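Local coordinates for protein Polyphosphate:AMP phosphotransferase (Meiothermus ruber H328, PDB 5O6M) that uses inorganic polyphosphate as a phosphate donor to convert AMP to ADP and ADP to ATP, at residues R106-Q109 / Q110-R113; R150-E153 / R154-A157; H124-D127 / V128-R132. The protein carries 1 engineered substitution. All blocks are in the same frame, centred on the assembly; numbering follows the deposited sequence.

Contacts 1, 3 and 2 follow one another along the chain and belong to the P-loop-type core of this enzyme. Contacts 1 and 3 both reach the bound ATP, through R106 in the first and E126, D127, V130 and V131 in the other. Their centres are about 17 Å apart, and V107 CG1 packs against H124 ND1 at 3.7 Å. Contact 2 is farther away: the F152 side chain stays about 13 Å from ATP. A probable hydrogen bond between E153 OE2 and H124 NE2 (2.9 Å) ties it to contact 3. Contacts 1 and 2, with centres about 13 Å apart, meet through H108 CG and F152 CE1 (3.7 Å). Both touch the second subunit.

Contact 1: residues R106-Q109 / Q110-R113; sequences RVHQ and QVPR. With ATP (adenosine-5'-triphosphate), chain X; PO4 (phosphate ion), chain V.
Q109 O is held by two donors: a water at 2.8 Å, which also donates to V111 O at 2.6 Å, and W105 NE1 of the second subunit. Two groups therefore fix this one carbonyl oxygen, in the turn before strand 117-121. A type I beta turn runs from H108 to V111. V111 N donates to H108 O, an almost straight bond with an N-H...O angle of 172°. One residue earlier, Q110 N donates to V107 O at 3.0 Å. Both donors stand above the planes of their carbonyls.

The turn brings V111 CG1 to 3.2 Å from H108 O and to 3.7 Å from CD2 of the H108 ring, which it meets obliquely. The H108 imidazole belongs to the subunit interface: its ND1 bonds to ND1 of H108 of the second subunit, and its NE2 to D102 of the second subunit. The aliphatic CG of Q110 rests by R106 O.

R106 points the other way and belongs to the ATP pocket. Its chain is extended from CG to NE, and NH2 comes to 3.1 Å from ATP N7, which lies at the edge of the guanidinium, while NH1 is bound by G92 O and by a salt bridge to E98. The turn thus joins a nucleotide-facing arginine to an interface histidine. At the far end, R113 NH1 donates at 2.7 Å to O3 of a phosphate ion, probably from the crystallisation liquor.

V107 and Q110 pack on F120 of strand 117-121, and P112 lies against V118 of that strand and against K57 and L59 of strand 57-64.

Contact 2: residues R150-E153 / R154-A157; sequences REFE and RMLA
The ring of F152 carries L156 CD1 over one face, and M155 CE comes in obliquely. This is an i to i+3 and i to i+4 arrangement on one side of an alpha helix, helix 145-158. L156 CD1 makes a CH-pi contact, 4.0 Å from the F152 ring centroid and displaced toward the rim. Its nearest ring atom is F152 CZ. M155 CE touches F152 CD1 at 3.9 Å. With CG anti to the backbone N and beside the carbonyl carbon (chi1 174°), the ring leans toward M155 and L156 of the next turn. It also packs edge-to-face with H108. With an alanine here, L156 CD1 would probably lose its ring face, M155 CE its neighbour and H108 this edge-to-face partner.

E151 and R154 bring two flat charged groups together. They run side by side, with carboxylate and guanidinium planes only 8° apart. R154 NE and E151 OE2 form a salt bridge of 3.3 Å, though the hydrogen bond within it is weak. The main partner of E151 is R147 of the second subunit. E153 turns into its own subunit, where its carboxylate pairs with K165 and hydrogen-bonds H124.

Regular helical bonds run beneath these side chains. M155 N donates to E151 O and L156 N to F152 O. The shortest of the set joins R154 N to R150 O at 2.8 Å.

Contact 3: residues H124-D127 / V128-R132; sequences HYED and VLVVR. With ATP (adenosine-5'-triphosphate), chain X; PO4 (phosphate ion), chain Z.
E126 and V130 meet beside the ATP ribose. OE1 of E126 lies 3.4 Å from V130 CG1 and also accepts a weak hydrogen bond from ATP O2' at 3.3 Å. The E126 chain bends at chi2 (-71°), which brings the carboxylate back toward V130. E126 CB lies by N7 of the adenine. V130 CG1 completes this side of the base at 3.6 Å from ATP C2. D127 and V131 form the next pair. OD1 of D127 accepts a weak bond from the adenine amino group N6 at 3.1 Å, and V131 CG2 lies 3.7 Å from the same OD1. Two acidic residues thus accept weak bonds from the ribose and the adenine, while two valines pack on the base.

Outside this shell, Q63 and a salt bridge to R122 hold E126 OE2. R122 also hydrogen-bonds ATP, so a second-shell residue of E126 touches the ligand itself. The backbone is set by E126 O, which takes two donors. V131 N approaches it nearly along the C=O axis at 3.3 Å. L129 N comes from above the carbonyl plane at 3.2 Å. V128 N donates to Y125 O. The 3-10 segment 124-127 leads on to helix 130-133, with L129 at its N-cap. L129 CD1 packs on Y125 CB. On the outer side, R132 NH2 bonds O2 of a phosphate ion, probably from the crystallisation liquor.

The loop comes after strand 117-121. L129 and V130 face helix 203-217, V128 and V131 lie on R145 of helix 145-158, and Y125 touches Q63 of strand 57-64.

Contact 1: residues R106-Q109 / Q110-R113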
loop_
_atom_site.group_PDB
_atom_site.type_symbol
_atom_site.label_atom_id
_atom_site.label_comp_id
_atom_site.label_asym_id
_atom_site.label_seq_id
_atom_site.Cartn_x
_atom_site.Cartn_y
_atom_site.Cartn_z
ATOM N N ARG D 106 -7.537 -6.911 2.680
ATOM C CA ARG D 106 -7.823 -5.756 1.837
ATOM C C ARG D 106 -8.762 -4.760 2.507
ATOM O O ARG D 106 -8.769 -3.585 2.128
ATOM C CB ARG D 106 -8.410 -6.204 0.498
ATOM C CG ARG D 106 -9.815 -6.763 0.591
ATOM C CD ARG D 106 -10.408 -6.936 -0.792
ATOM N NE ARG D 106 -11.835 -7.236 -0.740
ATOM C CZ ARG D 106 -12.646 -7.156 -1.789
ATOM N NH1 ARG D 106 -12.165 -6.792 -2.970
ATOM N NH2 ARG D 106 -13.935 -7.441 -1.655
ATOM N N VAL D 107 -9.566 -5.202 3.475
ATOM C CA VAL D 107 -10.471 -4.286 4.164
ATOM C C VAL D 107 -9.746 -3.553 5.287
ATOM O O VAL D 107 -9.911 -2.340 5.462
ATOM C CB VAL D 107 -11.709 -5.037 4.692
ATOM C CG1 VAL D 107 -12.605 -4.091 5.471
ATOM C CG2 VAL D 107 -12.479 -5.668 3.546
ATOM N N HIS D 108 -8.949 -4.276 6.079
ATOM C CA HIS D 108 -8.232 -3.645 7.181
ATOM C C HIS D 108 -7.356 -2.497 6.692
ATOM O O HIS D 108 -7.229 -1.472 7.372
ATOM C CB HIS D 108 -7.381 -4.673 7.927
ATOM C CG HIS D 108 -7.022 -4.254 9.321
ATOM N ND1 HIS D 108 -6.467 -5.118 10.240
ATOM C CD2 HIS D 108 -7.156 -3.065 9.956
ATOM C CE1 HIS D 108 -6.260 -4.476 11.376
ATOM N NE2 HIS D 108 -6.673 -3.229 11.231
ATOM N N GLN D 109 -6.743 -2.662 5.517
ATOM C CA GLN D 109 -5.879 -1.630 4.955
ATOM C C GLN D 109 -6.586 -0.286 4.858
ATOM O O GLN D 109 -5.943 0.765 4.949
ATOM C CB GLN D 109 -5.394 -2.069 3.570
ATOM C CG GLN D 109 -4.629 -1.008 2.809
ATOM C CD GLN D 109 -3.364 -0.588 3.521
ATOM O OE1 GLN D 109 -2.662 -1.414 4.107
ATOM N NE2 GLN D 109 -3.069 0.704 3.482
ATOM N N GLN D 110 -7.904 -0.302 4.686
ATOM C CA GLN D 110 -8.675 0.888 4.361
ATOM C C GLN D 110 -9.333 1.559 5.561
ATOM O O GLN D 110 -10.043 2.549 5.372
ATOM C CB GLN D 110 -9.752 0.540 3.325
ATOM C CG GLN D 110 -9.221 -0.032 2.024
ATOM C CD GLN D 110 -8.480 1.010 1.212
ATOM O OE1 GLN D 110 -8.635 2.209 1.441
ATOM N NE2 GLN D 110 -7.690 0.563 0.242
ATOM N N VAL D 111 -9.113 1.070 6.778
ATOM C CA VAL D 111 -9.797 1.620 7.950
ATOM C C VAL D 111 -9.463 3.103 8.082
ATOM O O VAL D 111 -8.394 3.541 7.628
ATOM C CB VAL D 111 -9.425 0.862 9.234
ATOM C CG1 VAL D 111 -9.761 -0.616 9.103
ATOM C CG2 VAL D 111 -7.957 1.066 9.566
ATOM N N PRO D 112 -10.332 3.905 8.693
ATOM C CA PRO D 112 -10.042 5.336 8.817
ATOM C C PRO D 112 -8.948 5.591 9.836
ATOM O O PRO D 112 -8.820 4.885 10.839
ATOM C CB PRO D 112 -11.380 5.929 9.279
ATOM C CG PRO D 112 -12.031 4.806 10.025
ATOM C CD PRO D 112 -11.644 3.556 9.268
ATOM N N ARG D 113 -8.145 6.616 9.558
ATOM C CA ARG D 113 -7.141 7.077 10.503
ATOM C C ARG D 113 -7.736 8.168 11.393
ATOM O O ARG D 113 -8.876 8.600 11.212
ATOM C CB ARG D 113 -5.900 7.577 9.766
ATOM C CG ARG D 113 -6.144 8.753 8.826
ATOM C CD ARG D 113 -4.887 9.609 8.725
ATOM N NE ARG D 113 -4.587 10.274 9.991
ATOM C CZ ARG D 113 -3.362 10.598 10.395
ATOM N NH1 ARG D 113 -2.315 10.307 9.635
ATOM N NH2 ARG D 113 -3.184 11.202 11.564
HETATM P PG ATP X . -21.763 -1.469 -7.226
HETATM O O1G ATP X . -21.143 -1.420 -5.856
HETATM O O2G ATP X . -22.955 -2.420 -7.301
HETATM O O3G ATP X . -22.203 -0.087 -7.730
HETATM P PB ATP X . -19.820 -1.385 -9.416
HETATM O O1B ATP X . -20.238 -1.824 -10.765
HETATM O O2B ATP X . -19.812 0.124 -9.167
HETATM O O3B ATP X . -20.712 -2.046 -8.274
HETATM P PA ATP X . -17.674 -2.755 -7.897
HETATM O O1A ATP X . -17.416 -1.875 -6.739
HETATM O O2A ATP X . -16.413 -3.356 -8.515
HETATM O O3A ATP X . -18.364 -1.925 -9.068
HETATM O "O5'" ATP X . -18.581 -4.050 -7.448
HETATM C "C5'" ATP X . -18.620 -5.226 -8.282
HETATM C "C4'" ATP X . -19.062 -6.457 -7.527
HETATM O "O4'" ATP X . -18.066 -6.874 -6.567
HETATM C "C3'" ATP X . -20.386 -6.361 -6.752
HETATM O "O3'" ATP X . -21.373 -7.156 -7.398
HETATM C "C2'" ATP X . -20.043 -6.939 -5.366
HETATM O "O2'" ATP X . -21.036 -7.826 -4.865
HETATM C "C1'" ATP X . -18.768 -7.711 -5.679
HETATM N N9 ATP X . -17.937 -8.033 -4.523
HETATM C C8 ATP X . -17.547 -7.204 -3.505
HETATM N N7 ATP X . -16.894 -7.809 -2.542
HETATM C C5 ATP X . -16.846 -9.130 -2.959
HETATM C C6 ATP X . -16.302 -10.292 -2.375
HETATM N N6 ATP X . -15.724 -10.319 -1.171
HETATM N N1 ATP X . -16.415 -11.450 -3.061
HETATM C C2 ATP X . -17.042 -11.441 -4.240
HETATM N N3 ATP X . -17.607 -10.416 -4.881
HETATM C C4 ATP X . -17.474 -9.282 -4.184
HETATM P P PO4 V . -1.765 8.871 6.289
HETATM O O1 PO4 V . -2.496 10.156 5.970
HETATM O O2 PO4 V . -0.274 9.070 6.158
HETATM O O3 PO4 V . -2.080 8.448 7.703
HETATM O O4 PO4 V . -2.216 7.796 5.329
HETATM O O HOH W 1 -6.108 3.217 6.384
#

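Contact 2: residues R150-E153 / R154-A157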
loop_
_atom_site.group_PDB
_atom_site.type_symbol
_atom_site.label_atom_id
_atom_site.label_comp_id
_atom_site.label_asym_id
_atom_site.label_seq_id
_atom_site.Cartn_x
_atom_site.Cartn_y
_atom_site.Cartn_z
ATOM N N ARG D 150 -17.129 -9.932 14.234
ATOM C CA ARG D 150 -17.419 -9.371 15.553
ATOM C C ARG D 150 -16.136 -8.983 16.272
ATOM O O ARG D 150 -16.054 -7.910 16.879
ATOM C CB ARG D 150 -18.220 -10.364 16.398
ATOM C CG ARG D 150 -19.695 -10.460 16.041
ATOM C CD ARG D 150 -20.454 -11.243 17.106
ATOM N NE ARG D 150 -19.892 -12.574 17.305
ATOM C CZ ARG D 150 -20.300 -13.662 16.660
ATOM N NH1 ARG D 150 -21.282 -13.583 15.768
ATOM N NH2 ARG D 150 -19.728 -14.832 16.909
ATOM N N GLU D 151 -15.119 -9.845 16.205
ATOM C CA GLU D 151 -13.873 -9.599 16.916
ATOM C C GLU D 151 -13.030 -8.549 16.209
ATOM O O GLU D 151 -12.357 -7.745 16.863
ATOM C CB GLU D 151 -13.088 -10.905 17.061
ATOM C CG GLU D 151 -13.799 -11.954 17.900
ATOM C CD GLU D 151 -14.145 -11.444 19.287
ATOM O OE1 GLU D 151 -15.199 -11.841 19.829
ATOM O OE2 GLU D 151 -13.371 -10.630 19.831
ATOM N N PHE D 152 -13.048 -8.549 14.876
ATOM C CA PHE D 152 -12.365 -7.498 14.133
ATOM C C PHE D 152 -12.944 -6.132 14.470
ATOM O O PHE D 152 -12.205 -5.183 14.756
ATOM C CB PHE D 152 -12.468 -7.775 12.633
ATOM C CG PHE D 152 -11.928 -6.671 11.772
ATOM C CD1 PHE D 152 -10.600 -6.283 11.868
ATOM C CD2 PHE D 152 -12.743 -6.037 10.849
ATOM C CE1 PHE D 152 -10.100 -5.269 11.071
ATOM C CE2 PHE D 152 -12.247 -5.023 10.046
ATOM C CZ PHE D 152 -10.925 -4.638 10.159
ATOM N N GLU D 153 -14.273 -6.021 14.463
ATOM C CA GLU D 153 -14.902 -4.746 14.786
ATOM C C GLU D 153 -14.746 -4.404 16.262
ATOM O O GLU D 153 -14.628 -3.224 16.610
ATOM C CB GLU D 153 -16.374 -4.763 14.367
ATOM C CG GLU D 153 -16.554 -4.800 12.850
ATOM C CD GLU D 153 -18.007 -4.886 12.418
ATOM O OE1 GLU D 153 -18.890 -4.916 13.301
ATOM O OE2 GLU D 153 -18.265 -4.933 11.190
ATOM N N ARG D 154 -14.734 -5.411 17.143
ATOM C CA ARG D 154 -14.476 -5.132 18.553
ATOM C C ARG D 154 -13.105 -4.500 18.745
ATOM O O ARG D 154 -12.957 -3.540 19.509
ATOM C CB ARG D 154 -14.582 -6.405 19.392
ATOM C CG ARG D 154 -14.197 -6.166 20.849
ATOM C CD ARG D 154 -13.861 -7.451 21.584
ATOM N NE ARG D 154 -14.997 -8.359 21.668
ATOM C CZ ARG D 154 -15.865 -8.351 22.674
ATOM N NH1 ARG D 154 -15.709 -7.491 23.672
ATOM N NH2 ARG D 154 -16.881 -9.202 22.689
ATOM N N MET D 155 -12.090 -5.030 18.065
ATOM C CA MET D 155 -10.750 -4.465 18.168
ATOM C C MET D 155 -10.726 -3.033 17.644
ATOM O O MET D 155 -10.146 -2.138 18.271
ATOM C CB MET D 155 -9.757 -5.356 17.411
ATOM C CG MET D 155 -8.312 -4.879 17.430
ATOM S SD MET D 155 -7.982 -3.666 16.138
ATOM C CE MET D 155 -8.534 -4.547 14.680
ATOM N N LEU D 156 -11.353 -2.796 16.490
ATOM C CA LEU D 156 -11.427 -1.447 15.938
ATOM C C LEU D 156 -12.041 -0.469 16.931
ATOM O O LEU D 156 -11.527 0.639 17.130
ATOM C CB LEU D 156 -12.232 -1.458 14.640
ATOM C CG LEU D 156 -11.563 -2.084 13.421
ATOM C CD1 LEU D 156 -12.471 -1.956 12.213
ATOM C CD2 LEU D 156 -10.230 -1.401 13.157
ATOM N N ALA D 157 -13.160 -0.853 17.551
ATOM C CA ALA D 157 -13.845 0.059 18.461
ATOM C C ALA D 157 -13.021 0.295 19.722
ATOM O O ALA D 157 -12.844 1.440 20.155
ATOM C CB ALA D 157 -15.231 -0.488 18.807
#

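Contact 3: residues H124-D127 / V128-R132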
loop_
_atom_site.group_PDB
_atom_site.type_symbol
_atom_site.label_atom_id
_atom_site.label_comp_id
_atom_site.label_asym_id
_atom_site.label_seq_id
_atom_site.Cartn_x
_atom_site.Cartn_y
_atom_site.Cartn_z
ATOM N N HIS D 124 -16.302 -5.801 4.236
ATOM C CA HIS D 124 -16.000 -7.174 4.613
ATOM C C HIS D 124 -17.246 -8.045 4.696
ATOM O O HIS D 124 -17.129 -9.275 4.672
ATOM C CB HIS D 124 -15.270 -7.183 5.960
ATOM C CG HIS D 124 -15.867 -6.262 6.981
ATOM N ND1 HIS D 124 -15.981 -4.903 6.782
ATOM C CD2 HIS D 124 -16.357 -6.499 8.221
ATOM C CE1 HIS D 124 -16.539 -4.346 7.843
ATOM N NE2 HIS D 124 -16.773 -5.293 8.733
ATOM N N TYR D 125 -18.432 -7.442 4.802
ATOM C CA TYR D 125 -19.646 -8.241 4.901
ATOM C C TYR D 125 -19.942 -8.991 3.609
ATOM O O TYR D 125 -20.607 -10.030 3.652
ATOM C CB TYR D 125 -20.830 -7.353 5.306
ATOM C CG TYR D 125 -20.751 -6.965 6.764
ATOM C CD1 TYR D 125 -21.187 -7.832 7.755
ATOM C CD2 TYR D 125 -20.215 -5.746 7.151
ATOM C CE1 TYR D 125 -21.099 -7.495 9.094
ATOM C CE2 TYR D 125 -20.124 -5.398 8.490
ATOM C CZ TYR D 125 -20.567 -6.280 9.457
ATOM O OH TYR D 125 -20.484 -5.947 10.791
ATOM N N GLU D 126 -19.430 -8.515 2.472
ATOM C CA GLU D 126 -19.574 -9.264 1.228
ATOM C C GLU D 126 -19.006 -10.673 1.336
ATOM O O GLU D 126 -19.416 -11.554 0.572
ATOM C CB GLU D 126 -18.902 -8.513 0.076
ATOM C CG GLU D 126 -19.553 -7.180 -0.263
ATOM C CD GLU D 126 -20.908 -7.344 -0.934
ATOM O OE1 GLU D 126 -21.125 -8.384 -1.593
ATOM O OE2 GLU D 126 -21.755 -6.432 -0.810
ATOM N N ASP D 127 -18.066 -10.909 2.252
ATOM C CA ASP D 127 -17.479 -12.233 2.411
ATOM C C ASP D 127 -18.344 -13.178 3.239
ATOM O O ASP D 127 -17.927 -14.316 3.483
ATOM C CB ASP D 127 -16.080 -12.119 3.021
ATOM C CG ASP D 127 -15.065 -11.552 2.042
ATOM O OD1 ASP D 127 -14.735 -12.250 1.059
ATOM O OD2 ASP D 127 -14.597 -10.412 2.246
ATOM N N VAL D 128 -19.526 -12.739 3.676
ATOM C CA VAL D 128 -20.536 -13.642 4.217
ATOM C C VAL D 128 -21.863 -13.344 3.528
ATOM O O VAL D 128 -22.932 -13.723 4.021
ATOM C CB VAL D 128 -20.668 -13.513 5.743
ATOM C CG1 VAL D 128 -19.380 -13.952 6.428
ATOM C CG2 VAL D 128 -21.069 -12.097 6.129
ATOM N N LEU D 129 -21.803 -12.664 2.385
ATOM C CA LEU D 129 -23.003 -12.364 1.611
ATOM C C LEU D 129 -22.922 -13.041 0.249
ATOM O O LEU D 129 -23.320 -14.202 0.105
ATOM C CB LEU D 129 -23.186 -10.852 1.454
ATOM C CG LEU D 129 -23.502 -10.070 2.730
ATOM C CD1 LEU D 129 -23.399 -8.576 2.476
ATOM C CD2 LEU D 129 -24.893 -10.430 3.241
ATOM N N VAL D 130 -22.406 -12.332 -0.756
ATOM C CA VAL D 130 -22.226 -12.949 -2.066
ATOM C C VAL D 130 -21.378 -14.212 -1.945
ATOM O O VAL D 130 -21.592 -15.191 -2.668
ATOM C CB VAL D 130 -21.622 -11.943 -3.065
ATOM C CG1 VAL D 130 -20.255 -11.465 -2.590
ATOM C CG2 VAL D 130 -21.524 -12.570 -4.447
ATOM N N VAL D 131 -20.399 -14.207 -1.035
ATOM C CA VAL D 131 -19.568 -15.392 -0.833
ATOM C C VAL D 131 -20.416 -16.552 -0.326
ATOM O O VAL D 131 -20.214 -17.708 -0.717
ATOM C CB VAL D 131 -18.409 -15.073 0.129
ATOM C CG1 VAL D 131 -17.773 -16.363 0.647
ATOM C CG2 VAL D 131 -17.373 -14.200 -0.559
ATOM N N ARG D 132 -21.374 -16.264 0.559
ATOM C CA ARG D 132 -22.270 -17.299 1.062
ATOM C C ARG D 132 -23.329 -17.681 0.031
ATOM O O ARG D 132 -23.560 -18.869 -0.222
ATOM C CB ARG D 132 -22.924 -16.829 2.360
ATOM C CG ARG D 132 -24.305 -17.416 2.622
ATOM C CD ARG D 132 -24.766 -17.095 4.033
ATOM N NE ARG D 132 -26.196 -17.326 4.220
ATOM C CZ ARG D 132 -26.768 -17.557 5.398
ATOM N NH1 ARG D 132 -26.030 -17.608 6.499
ATOM N NH2 ARG D 132 -28.078 -17.746 5.474
HETATM P PG ATP X . -21.763 -1.469 -7.226
HETATM O O1G ATP X . -21.143 -1.420 -5.856
HETATM O O2G ATP X . -22.955 -2.420 -7.301
HETATM O O3G ATP X . -22.203 -0.087 -7.730
HETATM P PB ATP X . -19.820 -1.385 -9.416
HETATM O O1B ATP X . -20.238 -1.824 -10.765
HETATM O O2B ATP X . -19.812 0.124 -9.167
HETATM O O3B ATP X . -20.712 -2.046 -8.274
HETATM P PA ATP X . -17.674 -2.755 -7.897
HETATM O O1A ATP X . -17.416 -1.875 -6.739
HETATM O O2A ATP X . -16.413 -3.356 -8.515
HETATM O O3A ATP X . -18.364 -1.925 -9.068
HETATM O "O5'" ATP X . -18.581 -4.050 -7.448
HETATM C "C5'" ATP X . -18.620 -5.226 -8.282
HETATM C "C4'" ATP X . -19.062 -6.457 -7.527
HETATM O "O4'" ATP X . -18.066 -6.874 -6.567
HETATM C "C3'" ATP X . -20.386 -6.361 -6.752
HETATM O "O3'" ATP X . -21.373 -7.156 -7.398
HETATM C "C2'" ATP X . -20.043 -6.939 -5.366
HETATM O "O2'" ATP X . -21.036 -7.826 -4.865
HETATM C "C1'" ATP X . -18.768 -7.711 -5.679
HETATM N N9 ATP X . -17.937 -8.033 -4.523
HETATM C C8 ATP X . -17.547 -7.204 -3.505
HETATM N N7 ATP X . -16.894 -7.809 -2.542
HETATM C C5 ATP X . -16.846 -9.130 -2.959
HETATM C C6 ATP X . -16.302 -10.292 -2.375
HETATM N N6 ATP X . -15.724 -10.319 -1.171
HETATM N N1 ATP X . -16.415 -11.450 -3.061
HETATM C C2 ATP X . -17.042 -11.441 -4.240
HETATM N N3 ATP X . -17.607 -10.416 -4.881
HETATM C C4 ATP X . -17.474 -9.282 -4.184
HETATM P P PO4 Z . -28.901 -18.864 9.164
HETATM O O1 PO4 Z . -29.623 -17.544 9.294
HETATM O O2 PO4 Z . -29.161 -19.457 7.799
HETATM O O3 PO4 Z . -29.408 -19.810 10.226
HETATM O O4 PO4 Z . -27.414 -18.658 9.343
#